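Local coordinates for putative D-glycero-D-manno-heptose 7-phosphate kinase (Campylobacter jejuni subsp. jejuni, PDB 4N3O), which phosphorylates D-glycero-alpha-D-manno-heptose 7-phosphate at C-1 with ATP, a step in making GDP-heptose for the capsule polysaccharide, at residues 13-18 against 38-43; 138-143 against 166-171. All coordinates share one frame; numbering follows the deposited sequence.

Contact 1 of 2, residues 13-18 against 38-43; sequences LRLGLA and ATISLY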
ATOM      1  N   LEU A  13      10.223  -0.015   4.003  1.00 34.16           N
ATOM      2  CA  LEU A  13      10.649   0.828   5.098  1.00 33.01           C
ATOM      3  C   LEU A  13       9.905   0.317   6.326  1.00 33.05           C
ATOM      4  O   LEU A  13       9.064  -0.584   6.225  1.00 30.39           O
ATOM      5  CB  LEU A  13      10.293   2.277   4.822  1.00 35.62           C
ATOM      6  CG  LEU A  13      11.033   2.846   3.608  1.00 39.32           C
ATOM      7  CD1 LEU A  13      10.581   4.275   3.335  1.00 42.83           C
ATOM      8  CD2 LEU A  13      12.532   2.827   3.835  1.00 40.87           C
ATOM      9  N   ARG A  14      10.198   0.879   7.483  1.00 33.65           N
ATOM     10  CA  ARG A  14       9.576   0.408   8.697  1.00 37.01           C
ATOM     11  C   ARG A  14       9.102   1.532   9.554  1.00 35.93           C
ATOM     12  O   ARG A  14       9.617   2.639   9.502  1.00 40.12           O
ATOM     13  CB  ARG A  14      10.564  -0.393   9.549  1.00 39.48           C
ATOM     14  CG  ARG A  14      11.764   0.443   9.959  1.00 44.92           C
ATOM     15  CD  ARG A  14      12.134   0.200  11.406  1.00 48.95           C
ATOM     16  NE  ARG A  14      13.174   1.115  11.877  1.00 52.44           N
ATOM     17  CZ  ARG A  14      12.978   2.414  12.122  1.00 55.30           C
ATOM     18  NH1 ARG A  14      11.792   2.985  11.887  1.00 55.96           N
ATOM     19  NH2 ARG A  14      13.982   3.159  12.574  1.00 54.79           N
ATOM     20  N   LEU A  15       8.184   1.187  10.427  1.00 34.77           N
ATOM     21  CA  LEU A  15       7.604   2.108  11.340  1.00 37.87           C
ATOM     22  C   LEU A  15       7.819   1.594  12.755  1.00 37.13           C
ATOM     23  O   LEU A  15       7.530   0.440  13.054  1.00 34.98           O
ATOM     24  CB  LEU A  15       6.131   2.165  11.009  1.00 42.19           C
ATOM     25  CG  LEU A  15       5.235   3.188  11.626  1.00 48.82           C
ATOM     26  CD1 LEU A  15       5.847   4.574  11.499  1.00 55.28           C
ATOM     27  CD2 LEU A  15       3.910   3.091  10.893  1.00 51.21           C
ATOM     28  N   GLY A  16       8.384   2.432  13.611  1.00 39.89           N
ATOM     29  CA  GLY A  16       8.570   2.073  14.999  1.00 40.85           C
ATOM     30  C   GLY A  16       7.258   2.324  15.701  1.00 44.26           C
ATOM     31  O   GLY A  16       6.866   3.466  15.889  1.00 52.15           O
ATOM     32  N   LEU A  17       6.578   1.255  16.089  1.00 45.82           N
ATOM     33  CA  LEU A  17       5.293   1.355  16.749  1.00 46.85           C
ATOM     34  C   LEU A  17       5.445   1.577  18.244  1.00 49.97           C
ATOM     35  O   LEU A  17       4.670   2.325  18.844  1.00 50.78           O
ATOM     36  CB  LEU A  17       4.470   0.093  16.488  1.00 48.01           C
ATOM     37  CG  LEU A  17       4.014  -0.141  15.048  1.00 46.53           C
ATOM     38  CD1 LEU A  17       3.246  -1.452  14.925  1.00 47.41           C
ATOM     39  CD2 LEU A  17       3.143   1.007  14.607  1.00 51.98           C
ATOM     40  N   ALA A  18       6.420   0.908  18.851  1.00 49.22           N
ATOM     41  CA  ALA A  18       6.683   1.100  20.275  1.00 50.39           C
ATOM     42  C   ALA A  18       8.089   0.649  20.629  1.00 53.89           C
ATOM     43  O   ALA A  18       8.705  -0.152  19.910  1.00 52.43           O
ATOM     44  CB  ALA A  18       5.660   0.362  21.123  1.00 50.94           C
ATOM     45  N   ALA A  38       7.330  -2.651  12.444  1.00 33.83           N
ATOM     46  CA  ALA A  38       6.542  -3.323  11.438  1.00 32.15           C
ATOM     47  C   ALA A  38       6.809  -2.692  10.103  1.00 29.54           C
ATOM     48  O   ALA A  38       6.833  -1.478   9.998  1.00 30.62           O
ATOM     49  CB  ALA A  38       5.065  -3.198  11.789  1.00 30.57           C
ATOM     50  N   THR A  39       7.019  -3.512   9.085  1.00 28.50           N
ATOM     51  CA  THR A  39       7.277  -2.972   7.756  1.00 29.01           C
ATOM     52  C   THR A  39       6.031  -2.415   7.156  1.00 29.71           C
ATOM     53  O   THR A  39       4.921  -2.883   7.454  1.00 33.33           O
ATOM     54  CB  THR A  39       7.880  -4.022   6.815  1.00 28.92           C
ATOM     55  OG1 THR A  39       7.091  -5.212   6.845  1.00 36.13           O
ATOM     56  CG2 THR A  39       9.294  -4.361   7.245  1.00 29.72           C
ATOM     57  N   ILE A  40       6.204  -1.403   6.310  1.00 32.97           N
ATOM     58  CA  ILE A  40       5.082  -0.762   5.636  1.00 32.04           C
ATOM     59  C   ILE A  40       5.286  -0.664   4.140  1.00 32.49           C
ATOM     60  O   ILE A  40       6.390  -0.844   3.649  1.00 31.83           O
ATOM     61  CB  ILE A  40       4.781   0.607   6.225  1.00 33.80           C
ATOM     62  CG1 ILE A  40       6.021   1.504   6.191  1.00 37.72           C
ATOM     63  CG2 ILE A  40       4.295   0.444   7.648  1.00 35.07           C
ATOM     64  CD1 ILE A  40       5.735   2.916   6.668  1.00 39.20           C
ATOM     65  N   SER A  41       4.206  -0.327   3.437  1.00 33.30           N
ATOM     66  CA  SER A  41       4.164  -0.286   1.971  1.00 35.40           C
ATOM     67  C   SER A  41       4.825   0.934   1.321  1.00 35.09           C
ATOM     68  O   SER A  41       4.287   1.494   0.382  1.00 36.44           O
ATOM     69  CB  SER A  41       2.688  -0.383   1.503  1.00 34.13           C
ATOM     70  OG  SER A  41       1.936   0.740   1.975  1.00 36.06           O
ATOM     71  N   LEU A  42       5.968   1.352   1.844  1.00 34.37           N
ATOM     72  CA  LEU A  42       6.735   2.466   1.296  1.00 34.53           C
ATOM     73  C   LEU A  42       8.080   1.788   1.115  1.00 34.16           C
ATOM     74  O   LEU A  42       8.605   1.176   2.039  1.00 32.61           O
ATOM     75  CB  LEU A  42       6.796   3.640   2.262  1.00 36.02           C
ATOM     76  CG  LEU A  42       5.438   4.228   2.645  1.00 38.71           C
ATOM     77  CD1 LEU A  42       5.576   5.216   3.784  1.00 42.40           C
ATOM     78  CD2 LEU A  42       4.786   4.898   1.461  1.00 40.74           C
ATOM     79  N   TYR A  43       8.637   1.900  -0.071  1.00 33.57           N
ATOM     80  CA  TYR A  43       9.782   1.114  -0.407  1.00 33.78           C
ATOM     81  C   TYR A  43      10.960   1.827  -1.025  1.00 33.70           C
ATOM     82  O   TYR A  43      10.864   2.958  -1.510  1.00 37.45           O
ATOM     83  CB  TYR A  43       9.325   0.103  -1.488  1.00 34.26           C
ATOM     84  CG  TYR A  43       8.154  -0.799  -1.139  1.00 33.01           C
ATOM     85  CD1 TYR A  43       8.355  -1.988  -0.456  1.00 31.78           C
ATOM     86  CD2 TYR A  43       6.844  -0.497  -1.561  1.00 34.22           C
ATOM     87  CE1 TYR A  43       7.298  -2.836  -0.162  1.00 34.18           C
ATOM     88  CE2 TYR A  43       5.770  -1.345  -1.260  1.00 31.20           C
ATOM     89  CZ  TYR A  43       6.015  -2.517  -0.577  1.00 32.93           C
ATOM     90  OH  TYR A  43       4.993  -3.376  -0.268  1.00 35.43           O
TER

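Contact 2 of 2, residues 138-143 against 166-171; sequences LGEYEI and AATFGG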
ATOM      1  N   LEU A 138      23.465 -16.769   0.372  1.00 65.58           N
ATOM      2  CA  LEU A 138      23.078 -15.827   1.430  1.00 63.13           C
ATOM      3  C   LEU A 138      21.618 -15.855   1.845  1.00 60.70           C
ATOM      4  O   LEU A 138      20.752 -15.387   1.121  1.00 60.98           O
ATOM      5  CB  LEU A 138      23.401 -14.393   0.987  1.00 60.29           C
ATOM      6  CG  LEU A 138      24.874 -14.001   0.854  1.00 58.31           C
ATOM      7  CD1 LEU A 138      24.996 -12.576   0.321  1.00 54.88           C
ATOM      8  CD2 LEU A 138      25.569 -14.129   2.194  1.00 58.50           C
ATOM      9  N   GLY A 139      21.352 -16.370   3.040  1.00 62.02           N
ATOM     10  CA  GLY A 139      19.994 -16.388   3.553  1.00 59.47           C
ATOM     11  C   GLY A 139      19.622 -14.991   3.977  1.00 56.22           C
ATOM     12  O   GLY A 139      20.434 -14.073   3.925  1.00 56.08           O
ATOM     13  N   GLU A 140      18.402 -14.826   4.439  1.00 58.15           N
ATOM     14  CA  GLU A 140      17.937 -13.517   4.840  1.00 58.12           C
ATOM     15  C   GLU A 140      18.709 -12.979   6.064  1.00 55.10           C
ATOM     16  O   GLU A 140      19.085 -11.813   6.081  1.00 53.13           O
ATOM     17  CB  GLU A 140      16.424 -13.556   5.072  1.00 62.77           C
ATOM     18  CG  GLU A 140      15.616 -14.178   3.916  1.00 71.01           C
ATOM     19  CD  GLU A 140      15.625 -13.391   2.595  1.00 73.72           C
ATOM     20  OE1 GLU A 140      14.606 -13.469   1.856  1.00 78.24           O
ATOM     21  OE2 GLU A 140      16.618 -12.695   2.284  1.00 70.55           O
ATOM     22  N   TYR A 141      18.954 -13.810   7.074  1.00 55.87           N
ATOM     23  CA  TYR A 141      19.718 -13.370   8.261  1.00 55.94           C
ATOM     24  C   TYR A 141      21.145 -12.917   7.896  1.00 52.62           C
ATOM     25  O   TYR A 141      21.629 -11.898   8.390  1.00 47.31           O
ATOM     26  CB  TYR A 141      19.771 -14.467   9.322  1.00 62.04           C
ATOM     27  CG  TYR A 141      20.810 -14.214  10.385  1.00 64.88           C
ATOM     28  CD1 TYR A 141      20.610 -13.258  11.378  1.00 64.76           C
ATOM     29  CD2 TYR A 141      21.993 -14.937  10.400  1.00 68.59           C
ATOM     30  CE1 TYR A 141      21.569 -13.028  12.351  1.00 67.12           C
ATOM     31  CE2 TYR A 141      22.957 -14.717  11.366  1.00 71.42           C
ATOM     32  CZ  TYR A 141      22.745 -13.764  12.339  1.00 71.20           C
ATOM     33  OH  TYR A 141      23.720 -13.562  13.297  1.00 76.08           O
ATOM     34  N   GLU A 142      21.787 -13.679   7.013  1.00 53.35           N
ATOM     35  CA  GLU A 142      23.137 -13.378   6.543  1.00 53.61           C
ATOM     36  C   GLU A 142      23.140 -12.058   5.786  1.00 49.20           C
ATOM     37  O   GLU A 142      24.113 -11.327   5.828  1.00 45.78           O
ATOM     38  CB  GLU A 142      23.677 -14.542   5.693  1.00 60.26           C
ATOM     39  CG  GLU A 142      23.931 -15.800   6.534  1.00 69.05           C
ATOM     40  CD  GLU A 142      23.805 -17.115   5.768  1.00 80.43           C
ATOM     41  OE1 GLU A 142      23.776 -17.108   4.517  1.00 85.46           O
ATOM     42  OE2 GLU A 142      23.720 -18.176   6.438  1.00 89.01           O
ATOM     43  N   ILE A 143      22.034 -11.726   5.128  1.00 46.87           N
ATOM     44  CA  ILE A 143      21.967 -10.444   4.431  1.00 44.68           C
ATOM     45  C   ILE A 143      21.807  -9.302   5.426  1.00 43.99           C
ATOM     46  O   ILE A 143      22.411  -8.243   5.265  1.00 44.45           O
ATOM     47  CB  ILE A 143      20.863 -10.426   3.361  1.00 43.94           C
ATOM     48  CG1 ILE A 143      21.317 -11.250   2.157  1.00 46.43           C
ATOM     49  CG2 ILE A 143      20.541  -9.002   2.932  1.00 40.43           C
ATOM     50  CD1 ILE A 143      20.250 -11.402   1.081  1.00 49.05           C
ATOM     51  N   ALA A 166      14.268  -5.793  10.237  1.00 41.26           N
ATOM     52  CA  ALA A 166      12.935  -5.399   9.799  1.00 40.80           C
ATOM     53  C   ALA A 166      12.866  -5.379   8.278  1.00 41.05           C
ATOM     54  O   ALA A 166      11.929  -5.923   7.680  1.00 43.40           O
ATOM     55  CB  ALA A 166      12.575  -4.017  10.343  1.00 42.34           C
ATOM     56  N   ALA A 167      13.846  -4.744   7.648  1.00 40.14           N
ATOM     57  CA  ALA A 167      13.868  -4.656   6.185  1.00 40.47           C
ATOM     58  C   ALA A 167      14.019  -6.026   5.508  1.00 40.34           C
ATOM     59  O   ALA A 167      13.398  -6.295   4.489  1.00 40.46           O
ATOM     60  CB  ALA A 167      14.981  -3.733   5.744  1.00 40.86           C
ATOM     61  N   THR A 168      14.840  -6.888   6.087  1.00 41.07           N
ATOM     62  CA  THR A 168      15.098  -8.209   5.520  1.00 42.66           C
ATOM     63  C   THR A 168      13.959  -9.209   5.764  1.00 41.60           C
ATOM     64  O   THR A 168      13.506  -9.887   4.827  1.00 40.36           O
ATOM     65  CB  THR A 168      16.407  -8.794   6.097  1.00 45.36           C
ATOM     66  OG1 THR A 168      17.531  -8.023   5.649  1.00 45.51           O
ATOM     67  CG2 THR A 168      16.595 -10.192   5.637  1.00 48.64           C
ATOM     68  N   PHE A 169      13.512  -9.294   7.020  1.00 40.04           N
ATOM     69  CA  PHE A 169      12.474 -10.235   7.424  1.00 39.82           C
ATOM     70  C   PHE A 169      11.069  -9.701   7.258  1.00 38.46           C
ATOM     71  O   PHE A 169      10.158 -10.461   7.003  1.00 38.26           O
ATOM     72  CB  PHE A 169      12.693 -10.708   8.867  1.00 41.26           C
ATOM     73  CG  PHE A 169      13.835 -11.668   9.018  1.00 44.55           C
ATOM     74  CD1 PHE A 169      15.144 -11.213   9.118  1.00 46.13           C
ATOM     75  CD2 PHE A 169      13.604 -13.045   9.046  1.00 48.93           C
ATOM     76  CE1 PHE A 169      16.204 -12.107   9.247  1.00 49.00           C
ATOM     77  CE2 PHE A 169      14.660 -13.948   9.182  1.00 52.15           C
ATOM     78  CZ  PHE A 169      15.965 -13.474   9.277  1.00 51.18           C
ATOM     79  N   GLY A 170      10.876  -8.405   7.440  1.00 37.65           N
ATOM     80  CA  GLY A 170       9.552  -7.837   7.254  1.00 37.89           C
ATOM     81  C   GLY A 170       8.530  -8.290   8.277  1.00 37.00           C
ATOM     82  O   GLY A 170       8.840  -9.061   9.186  1.00 36.49           O
ATOM     83  N   GLY A 171       7.301  -7.822   8.107  1.00 33.26           N
ATOM     84  CA  GLY A 171       6.242  -8.145   9.035  1.00 33.51           C
ATOM     85  C   GLY A 171       6.392  -7.369  10.345  1.00 34.08           C
ATOM     86  O   GLY A 171       7.066  -6.339  10.411  1.00 32.74           O
TER

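Contact 1 of 2, residues 13-18 against 38-43
Leu13 and Leu15 pair through their backbones with 38-43 in an antiparallel beta hairpin of the GHMP kinase fold, strand 6-21 against strand 31-40. Leu15 and Ala38 form a hydrogen-bonded pair: Leu15 N reaches Ala38 O at 3.0 Å, and Ala38 N returns a longer bond to Leu15 O, 3.2 Å. One step along, Arg14 and Thr39 are a non-hydrogen-bonded pair with CA atoms only 4.2 Å apart, and Ile40 N donates to Leu13 O over 3.0 Å. At Ser41 the chain turns a corner, and the amide of Leu13 takes its acceptor from beyond it: Leu13 N meets Leu42 O at 2.8 Å, almost head-on to the carbonyl (C=O...N 170°). Strand 6-21 thus bonds to both arms of the bend.

Leu15, Leu17, Ala38 and Ile40 form one apolar layer. Leu15 CB rests on Ile40 CG2, while Leu17 CD1 touches Ala38 CB at 4.0 Å; Phe172 and Phe305 extend this layer. Leu13 and Leu42 are a further apolar pair, crossing at about a right angle: Leu13 CG lies 3.3 Å from Leu42 O, and CD1 is 4.0 Å from Leu42 CB. Leu17 and Ala18 both face Leu36, a classic beta bulge just past the paired residues.

On the other face lies Arg14, the transition-state stabiliser by similarity. Its CG sits between the backbone N and the carbonyl carbon (chi1 60°), and the chain, bent at chi2, carries the guanidinium away from Thr39. There Arg14 NE forms a salt bridge with OD1 of Asp163, the probable proton acceptor.

Contact 2 of 2, residues 138-143 against 166-171
Thr168 sets its methyl CG2 against Glu140, where the start of helix 140-153 meets the end of helix 162-169, a helix-to-helix contact in the N-terminal domain of the GHMP kinase. The methyl lies 3.4 Å from Glu140 CB and close to the backbone carbonyl Glu140 O, so it fits against the first turn of the partner helix. With OG1 beside the backbone N (chi1 -67°), CG2 falls anti to that N and faces Glu140, and the hydroxyl is left to bond within its helix: OG1 pairs with the carbonyl O of Gln164. Ile143, one turn on from Glu140, reaches the same hydroxyl, CG2 lying 4.2 Å from Thr168 OG1, and also packs on Ile127 and Lys128 of helix 118-134, whose Val124 touches Thr168.

Phe169 supplies the other half of the contact. Its ring tip meets the backbone of the partner helix, with CZ 3.7 Å from Tyr141 N. Glu140 CB stands above one ring face, offset toward the rim, whereas Tyr141 CB comes in at the ring edge, 3.9 Å from CZ. Glu140 bends at chi2, and its OE2 is buried by the contact with no hydrogen-bond partner, a long, weak ion pair to Lys128 apart.

Both helix ends are marked by glycine. Gly170 leaves the helical conformation with positive phi (67°) just after Phe169. Gly139 occupies the N-cap of the other helix, and its amide N donates to Glu142 OE1 at 2.9 Å, approaching from above the carboxylate plane.

Contact 1 is a buried strand pairing near the middle of the chain, whereas contact 2 is a partly buried meeting of two helix ends farther out. Backbone hydrogen bonds carry the first; contact 2 relies on van der Waals packing of a methyl and a ring. They hold different elements but adjoin directly: Thr39 OG1, which also hydrogen-bonds Thr333 OG1, lies 2.9 Å from Gly171 N, a probable hydrogen bond, and Thr39 CG2 packs against Ala166 O and Gly170 CA. The chain leaving helix 162-169 therefore runs onto the hairpin. That helix also carries Asp163, the probable proton acceptor, so it lies between the Arg14 face of contact 1 and helix 140-153 of contact 2.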